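PDB 4JZA: uncharacterized protein from Legionella longbeachae NSW150, which acts as a phosphoinositide phosphatase, probably removing the 3-phosphate of phosphatidylinositol 3-phosphate and so altering lipids at the pathogen-host interface. Local coordinates for residues K693-L698 against I750-K755; H699-I702 against L707-P710; I702-L707 against E810-A815; Q758-R763 against S776-L781; E762-E765 against S769-E772. One frame throughout, in Å; residues are numbered along the deposited sequence.

Contact 1 (K693-L698 against I750-K755)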
# COMPACT_ATOMS: atom_id res chain seq x y z
N LYS A 693 39.52 -3.14 -21.51
CA LYS A 693 40.62 -4.06 -21.24
C LYS A 693 40.19 -5.47 -21.56
O LYS A 693 40.92 -6.21 -22.20
CB LYS A 693 41.09 -4.00 -19.77
CG LYS A 693 41.59 -2.65 -19.29
CD LYS A 693 42.01 -2.68 -17.83
CE LYS A 693 42.25 -1.28 -17.32
NZ LYS A 693 43.35 -1.35 -16.34
N LEU A 694 39.01 -5.83 -21.09
CA LEU A 694 38.44 -7.16 -21.31
C LEU A 694 38.21 -7.39 -22.78
O LEU A 694 38.59 -8.45 -23.31
CB LEU A 694 37.12 -7.33 -20.56
CG LEU A 694 37.21 -7.49 -19.05
CD1 LEU A 694 35.81 -7.48 -18.47
CD2 LEU A 694 37.90 -8.78 -18.70
N TYR A 695 37.65 -6.38 -23.44
CA TYR A 695 37.43 -6.43 -24.89
C TYR A 695 38.75 -6.60 -25.65
O TYR A 695 38.91 -7.56 -26.38
CB TYR A 695 36.66 -5.19 -25.37
CG TYR A 695 36.16 -5.31 -26.79
CD1 TYR A 695 34.91 -5.83 -27.05
CD2 TYR A 695 36.94 -4.88 -27.86
CE1 TYR A 695 34.43 -5.94 -28.34
CE2 TYR A 695 36.49 -5.01 -29.16
CZ TYR A 695 35.24 -5.55 -29.39
OH TYR A 695 34.79 -5.68 -30.67
N ASP A 696 39.70 -5.71 -25.47
CA ASP A 696 40.96 -5.86 -26.23
C ASP A 696 41.62 -7.25 -26.04
O ASP A 696 41.95 -7.93 -27.02
CB ASP A 696 41.96 -4.71 -25.88
CG ASP A 696 41.40 -3.33 -26.25
OD1 ASP A 696 40.57 -3.22 -27.20
OD2 ASP A 696 41.76 -2.36 -25.56
N ALA A 697 41.83 -7.65 -24.79
CA ALA A 697 42.38 -8.99 -24.50
C ALA A 697 41.59 -10.10 -25.17
O ALA A 697 42.15 -10.95 -25.81
CB ALA A 697 42.46 -9.23 -22.99
N LEU A 698 40.28 -10.07 -25.07
CA LEU A 698 39.46 -11.06 -25.76
C LEU A 698 39.54 -11.02 -27.29
O LEU A 698 39.53 -12.09 -27.94
CB LEU A 698 38.03 -10.94 -25.31
CG LEU A 698 37.11 -12.08 -25.69
CD1 LEU A 698 37.60 -13.47 -25.29
CD2 LEU A 698 35.74 -11.78 -25.07
N ILE A 750 31.06 -1.21 -23.72
CA ILE A 750 30.20 -1.61 -22.61
C ILE A 750 29.04 -2.47 -23.14
O ILE A 750 28.71 -3.47 -22.53
CB ILE A 750 29.66 -0.40 -21.83
CG1 ILE A 750 30.81 0.40 -21.22
CG2 ILE A 750 28.73 -0.82 -20.71
CD1 ILE A 750 30.37 1.56 -20.32
N ILE A 751 28.44 -2.08 -24.27
CA ILE A 751 27.32 -2.85 -24.85
C ILE A 751 27.85 -4.18 -25.38
O ILE A 751 27.22 -5.23 -25.23
CB ILE A 751 26.53 -2.14 -26.01
CG1 ILE A 751 26.83 -0.63 -26.20
CG2 ILE A 751 25.02 -2.34 -25.83
CD1 ILE A 751 25.79 0.34 -25.67
N ARG A 752 29.00 -4.15 -26.02
CA ARG A 752 29.62 -5.39 -26.52
C ARG A 752 29.83 -6.38 -25.35
O ARG A 752 29.51 -7.56 -25.50
CB ARG A 752 30.95 -5.10 -27.21
CG ARG A 752 30.89 -4.23 -28.46
CD ARG A 752 30.20 -4.95 -29.60
NE ARG A 752 30.01 -4.11 -30.79
CZ ARG A 752 30.83 -4.04 -31.83
NH1 ARG A 752 31.95 -4.77 -31.86
NH2 ARG A 752 30.55 -3.23 -32.86
N ILE A 753 30.31 -5.89 -24.20
CA ILE A 753 30.55 -6.76 -23.06
C ILE A 753 29.21 -7.24 -22.49
O ILE A 753 29.10 -8.38 -22.11
CB ILE A 753 31.53 -6.14 -21.99
CG1 ILE A 753 32.93 -6.70 -22.10
CG2 ILE A 753 31.22 -6.59 -20.58
CD1 ILE A 753 33.61 -6.49 -23.42
N GLU A 754 28.20 -6.37 -22.46
CA GLU A 754 26.83 -6.76 -22.06
C GLU A 754 26.42 -7.97 -22.90
O GLU A 754 25.97 -9.00 -22.38
CB GLU A 754 25.82 -5.59 -22.27
CG GLU A 754 24.35 -5.94 -22.01
CD GLU A 754 23.35 -4.80 -22.26
OE1 GLU A 754 22.18 -5.08 -22.62
OE2 GLU A 754 23.70 -3.62 -22.07
N LYS A 755 26.58 -7.81 -24.20
CA LYS A 755 26.10 -8.80 -25.13
C LYS A 755 26.90 -10.08 -25.06
O LYS A 755 26.34 -11.15 -25.13
CB LYS A 755 26.08 -8.24 -26.55
CG LYS A 755 24.92 -7.29 -26.81
CD LYS A 755 25.16 -6.57 -28.11
CE LYS A 755 23.96 -5.74 -28.53
NZ LYS A 755 23.91 -5.71 -30.03

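Contact 2 (H699-I702 against L707-P710)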
# COMPACT_ATOMS: atom_id res chain seq x y z
N HIS A 699 39.65 -9.82 -27.85
CA HIS A 699 39.73 -9.65 -29.28
C HIS A 699 40.92 -10.43 -29.76
O HIS A 699 40.82 -11.17 -30.73
CB HIS A 699 39.82 -8.18 -29.68
CG HIS A 699 39.66 -7.93 -31.14
ND1 HIS A 699 40.73 -7.88 -32.02
CD2 HIS A 699 38.55 -7.73 -31.89
CE1 HIS A 699 40.29 -7.66 -33.24
NE2 HIS A 699 38.97 -7.56 -33.19
N SER A 700 42.07 -10.30 -29.12
CA SER A 700 43.25 -11.01 -29.62
C SER A 700 43.09 -12.48 -29.46
O SER A 700 43.30 -13.23 -30.41
CB SER A 700 44.52 -10.59 -28.91
OG SER A 700 44.44 -9.25 -28.57
N LEU A 701 42.70 -12.89 -28.26
CA LEU A 701 42.58 -14.32 -27.95
C LEU A 701 41.56 -15.08 -28.86
O LEU A 701 41.87 -16.14 -29.41
CB LEU A 701 42.21 -14.51 -26.48
CG LEU A 701 41.97 -15.95 -26.01
CD1 LEU A 701 43.18 -16.77 -26.33
CD2 LEU A 701 41.71 -16.05 -24.54
N ILE A 702 40.37 -14.52 -29.01
CA ILE A 702 39.32 -15.18 -29.80
C ILE A 702 39.71 -15.31 -31.28
O ILE A 702 39.31 -16.23 -31.96
CB ILE A 702 38.01 -14.39 -29.67
CG1 ILE A 702 36.82 -15.31 -29.69
CG2 ILE A 702 37.92 -13.27 -30.70
CD1 ILE A 702 36.26 -15.55 -28.30
N LEU A 707 42.55 -22.46 -30.88
CA LEU A 707 42.64 -22.78 -29.46
C LEU A 707 41.35 -23.38 -28.91
O LEU A 707 41.36 -23.92 -27.81
CB LEU A 707 42.94 -21.51 -28.67
CG LEU A 707 44.28 -20.83 -28.93
CD1 LEU A 707 44.44 -19.60 -28.04
CD2 LEU A 707 45.40 -21.83 -28.67
N PHE A 708 40.26 -23.21 -29.66
CA PHE A 708 38.91 -23.51 -29.20
C PHE A 708 38.38 -24.83 -29.72
O PHE A 708 37.36 -25.32 -29.23
CB PHE A 708 37.99 -22.34 -29.57
CG PHE A 708 38.41 -21.06 -28.95
CD1 PHE A 708 38.08 -20.79 -27.66
CD2 PHE A 708 39.16 -20.15 -29.66
CE1 PHE A 708 38.49 -19.62 -27.05
CE2 PHE A 708 39.58 -18.98 -29.07
CZ PHE A 708 39.24 -18.72 -27.77
N THR A 709 39.06 -25.36 -30.73
CA THR A 709 38.79 -26.63 -31.38
C THR A 709 39.20 -27.72 -30.42
O THR A 709 40.40 -27.87 -30.12
CB THR A 709 39.63 -26.77 -32.69
OG1 THR A 709 39.27 -25.74 -33.64
CG2 THR A 709 39.41 -28.09 -33.36
N PRO A 710 38.23 -28.51 -29.94
CA PRO A 710 38.50 -29.62 -29.02
C PRO A 710 39.14 -30.78 -29.72
O PRO A 710 39.29 -30.72 -30.92
CB PRO A 710 37.09 -30.01 -28.53
CG PRO A 710 36.16 -29.67 -29.66
CD PRO A 710 36.84 -28.56 -30.45

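Contact 3 (I702-L707 against E810-A815)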
# COMPACT_ATOMS: atom_id res chain seq x y z
N ILE A 702 40.37 -14.52 -29.01
CA ILE A 702 39.32 -15.18 -29.80
C ILE A 702 39.71 -15.31 -31.28
O ILE A 702 39.31 -16.23 -31.96
CB ILE A 702 38.01 -14.39 -29.67
CG1 ILE A 702 36.82 -15.31 -29.69
CG2 ILE A 702 37.92 -13.27 -30.70
CD1 ILE A 702 36.26 -15.55 -28.30
N ASN A 703 40.53 -14.41 -31.78
CA ASN A 703 40.95 -14.49 -33.16
C ASN A 703 42.07 -15.48 -33.39
O ASN A 703 42.39 -15.70 -34.53
CB ASN A 703 41.25 -13.10 -33.75
CG ASN A 703 39.96 -12.37 -34.18
OD1 ASN A 703 39.28 -12.77 -35.11
ND2 ASN A 703 39.62 -11.29 -33.48
N GLU A 704 42.65 -16.06 -32.35
CA GLU A 704 43.41 -17.31 -32.48
C GLU A 704 42.45 -18.49 -32.37
O GLU A 704 42.41 -19.20 -31.37
CB GLU A 704 44.48 -17.42 -31.39
CG GLU A 704 45.47 -16.28 -31.34
CD GLU A 704 46.57 -16.35 -32.40
OE1 GLU A 704 47.32 -17.38 -32.44
OE2 GLU A 704 46.70 -15.34 -33.16
N ARG A 705 41.71 -18.73 -33.44
CA ARG A 705 40.52 -19.63 -33.46
C ARG A 705 40.85 -21.12 -33.24
O ARG A 705 39.98 -21.90 -32.83
CB ARG A 705 39.71 -19.43 -34.77
CG ARG A 705 39.57 -17.96 -35.18
CD ARG A 705 38.57 -17.76 -36.30
NE ARG A 705 37.29 -18.35 -35.92
CZ ARG A 705 36.38 -18.81 -36.77
NH1 ARG A 705 36.59 -18.75 -38.08
NH2 ARG A 705 35.25 -19.34 -36.32
N ASN A 706 42.09 -21.50 -33.48
CA ASN A 706 42.53 -22.87 -33.26
C ASN A 706 42.43 -23.38 -31.83
O ASN A 706 42.27 -24.58 -31.60
CB ASN A 706 43.95 -23.01 -33.77
CG ASN A 706 44.00 -23.18 -35.30
OD1 ASN A 706 42.95 -23.23 -35.99
ND2 ASN A 706 45.21 -23.31 -35.84
N LEU A 707 42.55 -22.46 -30.88
CA LEU A 707 42.64 -22.78 -29.46
C LEU A 707 41.35 -23.38 -28.91
O LEU A 707 41.36 -23.92 -27.81
CB LEU A 707 42.94 -21.51 -28.67
CG LEU A 707 44.28 -20.83 -28.93
CD1 LEU A 707 44.44 -19.60 -28.04
CD2 LEU A 707 45.40 -21.83 -28.67
N GLU A 810 49.68 -15.07 -26.25
CA GLU A 810 51.14 -15.17 -26.50
C GLU A 810 51.63 -16.60 -26.76
O GLU A 810 52.40 -16.83 -27.68
CB GLU A 810 51.96 -14.54 -25.33
CG GLU A 810 51.83 -13.02 -25.18
CD GLU A 810 52.24 -12.49 -23.80
OE1 GLU A 810 52.71 -13.28 -22.95
OE2 GLU A 810 52.06 -11.27 -23.55
N GLU A 811 51.23 -17.55 -25.95
CA GLU A 811 51.70 -18.90 -26.15
C GLU A 811 51.28 -19.38 -27.50
O GLU A 811 52.06 -20.02 -28.20
CB GLU A 811 51.19 -19.85 -25.10
CG GLU A 811 52.14 -20.02 -23.90
CD GLU A 811 51.42 -20.53 -22.63
OE1 GLU A 811 50.20 -20.91 -22.75
OE2 GLU A 811 52.05 -20.53 -21.53
N SER A 812 50.06 -19.04 -27.90
CA SER A 812 49.49 -19.49 -29.18
C SER A 812 50.20 -18.84 -30.32
O SER A 812 50.50 -19.49 -31.27
CB SER A 812 47.99 -19.15 -29.28
OG SER A 812 47.46 -19.44 -30.54
N LYS A 813 50.44 -17.56 -30.21
CA LYS A 813 51.20 -16.82 -31.21
C LYS A 813 52.58 -17.43 -31.43
O LYS A 813 53.03 -17.53 -32.57
CB LYS A 813 51.34 -15.34 -30.80
CG LYS A 813 50.39 -14.40 -31.49
CD LYS A 813 50.94 -14.16 -32.89
CE LYS A 813 50.21 -13.09 -33.65
NZ LYS A 813 50.84 -11.82 -33.25
N ARG A 814 53.26 -17.82 -30.34
CA ARG A 814 54.61 -18.38 -30.44
C ARG A 814 54.59 -19.80 -31.03
O ARG A 814 55.46 -20.14 -31.79
CB ARG A 814 55.35 -18.32 -29.08
CG ARG A 814 55.80 -16.91 -28.71
CD ARG A 814 56.95 -16.90 -27.71
NE ARG A 814 56.80 -15.89 -26.65
CZ ARG A 814 55.91 -16.00 -25.67
NH1 ARG A 814 55.10 -17.08 -25.58
NH2 ARG A 814 55.81 -15.06 -24.76
N ALA A 815 53.60 -20.61 -30.69
CA ALA A 815 53.50 -21.98 -31.21
C ALA A 815 53.17 -22.07 -32.71
O ALA A 815 53.61 -22.98 -33.39
CB ALA A 815 52.48 -22.74 -30.42

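Contact 4 (Q758-R763 against S776-L781)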
# COMPACT_ATOMS: atom_id res chain seq x y z
N GLN A 758 25.70 -11.97 -22.09
CA GLN A 758 24.48 -12.69 -22.46
C GLN A 758 24.79 -14.09 -23.07
O GLN A 758 24.22 -15.12 -22.67
CB GLN A 758 23.65 -11.90 -23.47
CG GLN A 758 22.52 -11.08 -22.87
CD GLN A 758 22.13 -9.86 -23.72
OE1 GLN A 758 22.54 -9.69 -24.87
NE2 GLN A 758 21.33 -9.01 -23.15
N VAL A 759 25.69 -14.13 -24.06
CA VAL A 759 26.11 -15.38 -24.62
C VAL A 759 26.66 -16.36 -23.57
O VAL A 759 26.17 -17.48 -23.44
CB VAL A 759 27.20 -15.17 -25.65
CG1 VAL A 759 27.71 -16.53 -26.11
CG2 VAL A 759 26.64 -14.38 -26.83
N VAL A 760 27.66 -15.92 -22.81
CA VAL A 760 28.25 -16.72 -21.77
C VAL A 760 27.25 -17.22 -20.73
O VAL A 760 27.33 -18.34 -20.27
CB VAL A 760 29.36 -15.92 -21.01
CG1 VAL A 760 29.78 -16.61 -19.71
CG2 VAL A 760 30.60 -15.72 -21.91
N SER A 761 26.31 -16.37 -20.34
CA SER A 761 25.37 -16.74 -19.29
C SER A 761 24.49 -17.92 -19.72
O SER A 761 23.94 -18.58 -18.85
CB SER A 761 24.46 -15.58 -19.01
OG SER A 761 23.58 -15.34 -20.13
N GLU A 762 24.32 -18.13 -21.04
CA GLU A 762 23.57 -19.27 -21.61
C GLU A 762 24.40 -20.58 -21.69
O GLU A 762 23.83 -21.65 -21.92
CB GLU A 762 23.11 -18.96 -23.03
CG GLU A 762 22.11 -17.82 -23.16
CD GLU A 762 21.99 -17.31 -24.61
OE1 GLU A 762 22.84 -17.65 -25.51
OE2 GLU A 762 21.01 -16.56 -24.83
N ARG A 763 25.73 -20.49 -21.56
CA ARG A 763 26.57 -21.64 -21.77
C ARG A 763 26.42 -22.61 -20.60
O ARG A 763 26.04 -22.22 -19.51
CB ARG A 763 28.04 -21.27 -21.89
CG ARG A 763 28.40 -20.27 -22.97
CD ARG A 763 27.96 -20.74 -24.33
NE ARG A 763 26.83 -19.97 -24.76
CZ ARG A 763 26.17 -20.16 -25.90
NH1 ARG A 763 26.51 -21.13 -26.72
NH2 ARG A 763 25.18 -19.33 -26.20
N SER A 776 38.69 -20.70 -20.20
CA SER A 776 39.12 -19.42 -19.66
C SER A 776 38.17 -18.32 -20.14
O SER A 776 37.77 -17.45 -19.35
CB SER A 776 40.55 -19.13 -20.04
OG SER A 776 40.87 -17.84 -19.70
N VAL A 777 37.76 -18.35 -21.41
CA VAL A 777 36.84 -17.33 -21.87
C VAL A 777 35.47 -17.39 -21.12
O VAL A 777 35.02 -16.41 -20.55
CB VAL A 777 36.67 -17.41 -23.39
CG1 VAL A 777 35.51 -16.56 -23.88
CG2 VAL A 777 37.95 -16.91 -24.05
N TYR A 778 34.84 -18.55 -21.14
CA TYR A 778 33.55 -18.74 -20.50
C TYR A 778 33.63 -18.60 -19.00
O TYR A 778 32.81 -17.90 -18.36
CB TYR A 778 32.98 -20.14 -20.81
CG TYR A 778 32.52 -20.39 -22.24
CD1 TYR A 778 32.58 -19.41 -23.22
CD2 TYR A 778 32.01 -21.65 -22.60
CE1 TYR A 778 32.15 -19.67 -24.51
CE2 TYR A 778 31.56 -21.90 -23.88
CZ TYR A 778 31.64 -20.92 -24.84
OH TYR A 778 31.20 -21.17 -26.12
N GLY A 779 34.61 -19.27 -18.41
CA GLY A 779 34.77 -19.26 -16.95
C GLY A 779 35.02 -17.89 -16.33
O GLY A 779 34.45 -17.52 -15.34
N ARG A 780 35.90 -17.13 -16.93
CA ARG A 780 36.22 -15.81 -16.37
C ARG A 780 35.10 -14.82 -16.55
O ARG A 780 34.76 -14.10 -15.60
CB ARG A 780 37.47 -15.21 -17.03
CG ARG A 780 38.71 -16.00 -16.74
CD ARG A 780 39.14 -15.84 -15.31
NE ARG A 780 40.29 -16.66 -15.05
CZ ARG A 780 40.96 -16.69 -13.90
NH1 ARG A 780 40.61 -15.94 -12.91
NH2 ARG A 780 42.04 -17.42 -13.77
N LEU A 781 34.57 -14.75 -17.78
CA LEU A 781 33.44 -13.90 -18.05
C LEU A 781 32.30 -14.29 -17.14
O LEU A 781 31.64 -13.43 -16.58
CB LEU A 781 33.03 -13.99 -19.50
CG LEU A 781 33.95 -13.10 -20.35
CD1 LEU A 781 33.80 -13.38 -21.84
CD2 LEU A 781 33.67 -11.64 -20.11

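Contact 5 (E762-E765 against S769-E772)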
# COMPACT_ATOMS: atom_id res chain seq x y z
N GLU A 762 24.32 -18.13 -21.04
CA GLU A 762 23.57 -19.27 -21.61
C GLU A 762 24.40 -20.58 -21.69
O GLU A 762 23.83 -21.65 -21.92
CB GLU A 762 23.11 -18.96 -23.03
CG GLU A 762 22.11 -17.82 -23.16
CD GLU A 762 21.99 -17.31 -24.61
OE1 GLU A 762 22.84 -17.65 -25.51
OE2 GLU A 762 21.01 -16.56 -24.83
N ARG A 763 25.73 -20.49 -21.56
CA ARG A 763 26.57 -21.64 -21.77
C ARG A 763 26.42 -22.61 -20.60
O ARG A 763 26.04 -22.22 -19.51
CB ARG A 763 28.04 -21.27 -21.89
CG ARG A 763 28.40 -20.27 -22.97
CD ARG A 763 27.96 -20.74 -24.33
NE ARG A 763 26.83 -19.97 -24.76
CZ ARG A 763 26.17 -20.16 -25.90
NH1 ARG A 763 26.51 -21.13 -26.72
NH2 ARG A 763 25.18 -19.33 -26.20
N PRO A 764 26.65 -23.90 -20.83
CA PRO A 764 26.62 -24.86 -19.74
C PRO A 764 27.78 -24.64 -18.82
O PRO A 764 28.80 -24.24 -19.28
CB PRO A 764 26.77 -26.18 -20.45
CG PRO A 764 26.14 -25.95 -21.75
CD PRO A 764 26.51 -24.56 -22.13
N GLU A 765 27.64 -24.97 -17.55
CA GLU A 765 28.60 -24.67 -16.51
C GLU A 765 29.83 -25.50 -16.69
O GLU A 765 30.90 -24.97 -16.75
CB GLU A 765 28.03 -24.99 -15.14
CG GLU A 765 28.70 -24.25 -13.99
CD GLU A 765 27.99 -22.95 -13.71
OE1 GLU A 765 27.31 -22.83 -12.67
OE2 GLU A 765 28.08 -22.05 -14.57
N SER A 769 34.77 -31.51 -22.51
CA SER A 769 35.46 -31.57 -23.80
C SER A 769 36.06 -30.25 -24.26
O SER A 769 36.72 -30.21 -25.28
CB SER A 769 34.51 -32.08 -24.84
OG SER A 769 33.74 -31.02 -25.32
N ARG A 770 35.78 -29.18 -23.55
CA ARG A 770 36.32 -27.86 -23.91
C ARG A 770 37.78 -27.80 -23.66
O ARG A 770 38.27 -28.36 -22.68
CB ARG A 770 35.69 -26.74 -23.05
CG ARG A 770 34.20 -26.54 -23.26
CD ARG A 770 33.64 -25.63 -22.21
NE ARG A 770 32.23 -25.38 -22.40
CZ ARG A 770 31.43 -24.96 -21.43
NH1 ARG A 770 31.93 -24.78 -20.23
NH2 ARG A 770 30.13 -24.73 -21.62
N THR A 771 38.45 -27.01 -24.51
CA THR A 771 39.86 -26.68 -24.37
C THR A 771 40.11 -25.67 -23.25
O THR A 771 39.21 -24.98 -22.83
CB THR A 771 40.38 -25.98 -25.63
OG1 THR A 771 39.70 -24.73 -25.79
CG2 THR A 771 40.17 -26.79 -26.85
N GLU A 772 41.38 -25.53 -22.86
CA GLU A 772 41.83 -24.59 -21.88
C GLU A 772 41.30 -23.17 -22.18
O GLU A 772 40.79 -22.47 -21.28
CB GLU A 772 43.34 -24.60 -21.88
CG GLU A 772 44.00 -24.05 -20.61
CD GLU A 772 45.52 -23.88 -20.74
OE1 GLU A 772 46.17 -23.34 -19.82
OE2 GLU A 772 46.09 -24.26 -21.80

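Contact 1 (K693-L698 against I750-K755)
Tyr695 and Arg752 meet through the way each side chain leaves its helix. In Tyr695 the ring carbon CG stands opposite the backbone N (chi1 -168°), which carries the ring toward helix 748-761. Arg752 bends at its second torsion (chi2 -69°) and brings its guanidinium to the phenol end. The ring and guanidinium planes are 60° apart, far from a parallel stack. Tyr695 OH lies at the guanidinium edge, near its plane, 3.2 Å from Arg752 NH1. That NH1 is hydrogen-bonded to Ser742 O, in the loop after helix 731-740. Farther back along the arginine, Arg752 CB packs obliquely on the ring, 3.8 Å from Tyr695 CE1. Ile753 supplies the apolar half. Its CD1 comes in the ring plane, at the edge, and sits 3.8 Å from Tyr695 CB. Met740 and Ser744 also touch Tyr695. The contact ties helix 676-702 to helix 748-761 in the C-terminal helical region. Its chemistry is mostly apolar around a buried tyrosine, with a cation beside the hydroxyl. The positive charge may polarise that hydroxyl.

Contact 2 (H699-I702 against L707-P710)
Leu701 and Ile702, on the last turn of helix 676-702, meet Leu707 and Phe708 just after the chain has turned. The apolar side-chain contacts come first. Leu701 CD1 touches Leu707 CD1 at 3.5 Å, and the two side chains cross at about a right angle. A chi1 of 177° turns the Leu701 branch away from its own backbone N and swings the methyl end to the turn. Phe708 takes the other two contacts at the end of its ring. Its CZ is 4.3 Å from Leu701 CG and 4.4 Å from Ile702 CD1. A second kind of contact is between ring and backbone. Leu701 O lies at the ring edge, in its plane, 3.7 Å from Phe708 CE2. The same CE2 is 3.9 Å from Ile702 CA, which approaches obliquely. Within the turn, Leu707 CB sits over one face of the Phe708 ring, offset toward the rim. Neighbouring helices complete the surroundings. Ile733 and Ala773 touch Phe708, Ile736 and Leu737 touch Ile702, and Trp805 and Leu808 touch Leu701. The chemistry is therefore hydrophobic closure of a helix end. The carbonyl oxygen at the ring edge meets the slightly positive C-H rim of the phenyl group, which is probably a mildly favourable pairing.

Contact 3 (I702-L707 against E810-A815)
The turn that follows helix 676-702 packs here on the long C-terminal helix 794-817, with Glu704 and Leu707 both meeting Ser812. The polar link is a hydrogen bond from Ser812 OG to Glu704 OE1, 2.8 Å long. Glu704 accepts it on the anti lone pair of OE1, the one that points away from OE2. Two torsions set up the bond. The glutamate chain bends at chi2 (-79°), and with chi1 174° the serine hydroxyl is swung to the carbonyl side, facing the glutamate. Leu707 fills the apolar side of the same serine. Its CD2 is 3.7 Å from Ser812 OG, and its CD1 is 3.8 Å from Ser812 CB. The hydroxyl thus lies between a carboxylate and the branched end of a leucine. Lys813 crosses the glutamate at about a right angle, with its CG 4.2 Å from Glu704 OE2. The charged ends stay apart, at 5.4 Å from Glu704 OE2 to Lys813 NZ. The opposite charges may still attract weakly at this range. Backbone bonding shapes the turn itself, since Leu707 N bonds to Glu704 O at 3.3 Å. Just before it, Asn703 ND2 bonds back to His699 O on the helix. A short 3-10 turn that begins at Arg705 thus follows the helix. Glu704 just before it and Leu707 within it settle on helix 794-817 of the same all-helical region.

Contact 4 (Q758-R763 against S776-L781)
Arg763 and Val760 meet Tyr778 and Leu781 in a helix-loop-helix unit, formed by helix 748-761 and helix 772-782. The first shell holds a CH-pi contact. Arg763 CG sits over the centre of the Tyr778 ring, 3.7 Å from the centroid and 13° off the ring normal. The next carbon, CD, moves toward the phenol end and lies 3.7 Å from Tyr778 OH. Val760 packs beside it with both methyls. Its CG1 is 3.6 Å from Tyr778 O, while CG2 is 3.8 Å from Leu781 CB. The valine and leucine side chains cross at about a right angle. The second shell fixes the arginine. Bends at chi2 and chi3 turn its guanidinium back to Val759, on the preceding helix. There Arg763 NE bonds to Val759 O at 2.9 Å, nearly straight at 161°. This donor stands above the carbonyl plane, and Glu762 N reaches the same oxygen from the opposite face. Arg763 NH2 also forms a salt bridge with Glu762 OE1 at 3.0 Å, although the hydrogen bond within it is weak. Farther out, Pro730 and Ile733 touch Tyr778, and Leu698 and Trp805 touch Leu781. Ser761 folds back on the preceding turn, its OG donating to Gln758 O at 2.6 Å.

Contact 5 (E762-E765 against S769-E772)
Arg770 spans the loop between helices 748-761 and 772-782 to reach Pro764, and Ser769 comes just before it in the chain. Ser769 takes no part in the bridge, which Arg770 makes alone. The Arg770 chain runs extended from CG to NE, which puts the guanidinium at the far side of the loop, beside Pro764. Arg770 NH2 bonds to Pro764 O at 2.7 Å, nearly straight at 164°. The oxygen lies in the guanidinium plane, while the donor is tilted 26° from the carbonyl plane. Arg770 NH1 adds a weak, more bent bond of 3.3 Å to the same Pro764 O. Pro764 O thus takes one firm bond and one weak one from the same guanidinium. Arg770 NH2 also packs 3.7 Å from Pro764 CD. Glu765 O lies at the guanidinium edge, 3.6 Å from Arg770 NH1. The Glu765 carboxylate turns to another partner, a salt bridge from OE2 to Arg782 NE. Arg763 brings only CB near, 4.1 Å from Arg770 NH2, since its guanidinium is turned back to Val759 O. The guanidinium carbon of Arg770 lies by the Tyr778 ring. Thr771 follows as the N-cap, its OG1 taking the N-H of Thr774 and also bonding to Leu707 O in the turn after helix 676-702. Glu772 opens helix 772-782. The loop therefore pairs an arginine-to-carbonyl bridge across its neck with a threonine N-cap at the start of its second helix.

Overall arrangement
All five contacts lie in a helical region within the range of the phosphoinositide phosphatase C-terminal family, with centres about 41 to 59 Å from the centre of the chain. Contacts 2 and 3 share Ile702 and Leu707, and their centres are about 6 Å apart. Contacts 4 and 5 share Glu762 and Arg763, with about 8 Å between centres. Contact 1 touches contact 4 where Leu698 CD1 lies 3.7 Å from Val777 CG2. Leu701 CD2 brings contact 2 to the same Val777 CG2, at 3.9 Å. Leu707 O and Thr771 OG1, 2.7 Å apart, link contacts 2 and 3 to contact 5. Tyr778 CD2 sits 3.6 Å from Arg770 CZ, joining contacts 4 and 5.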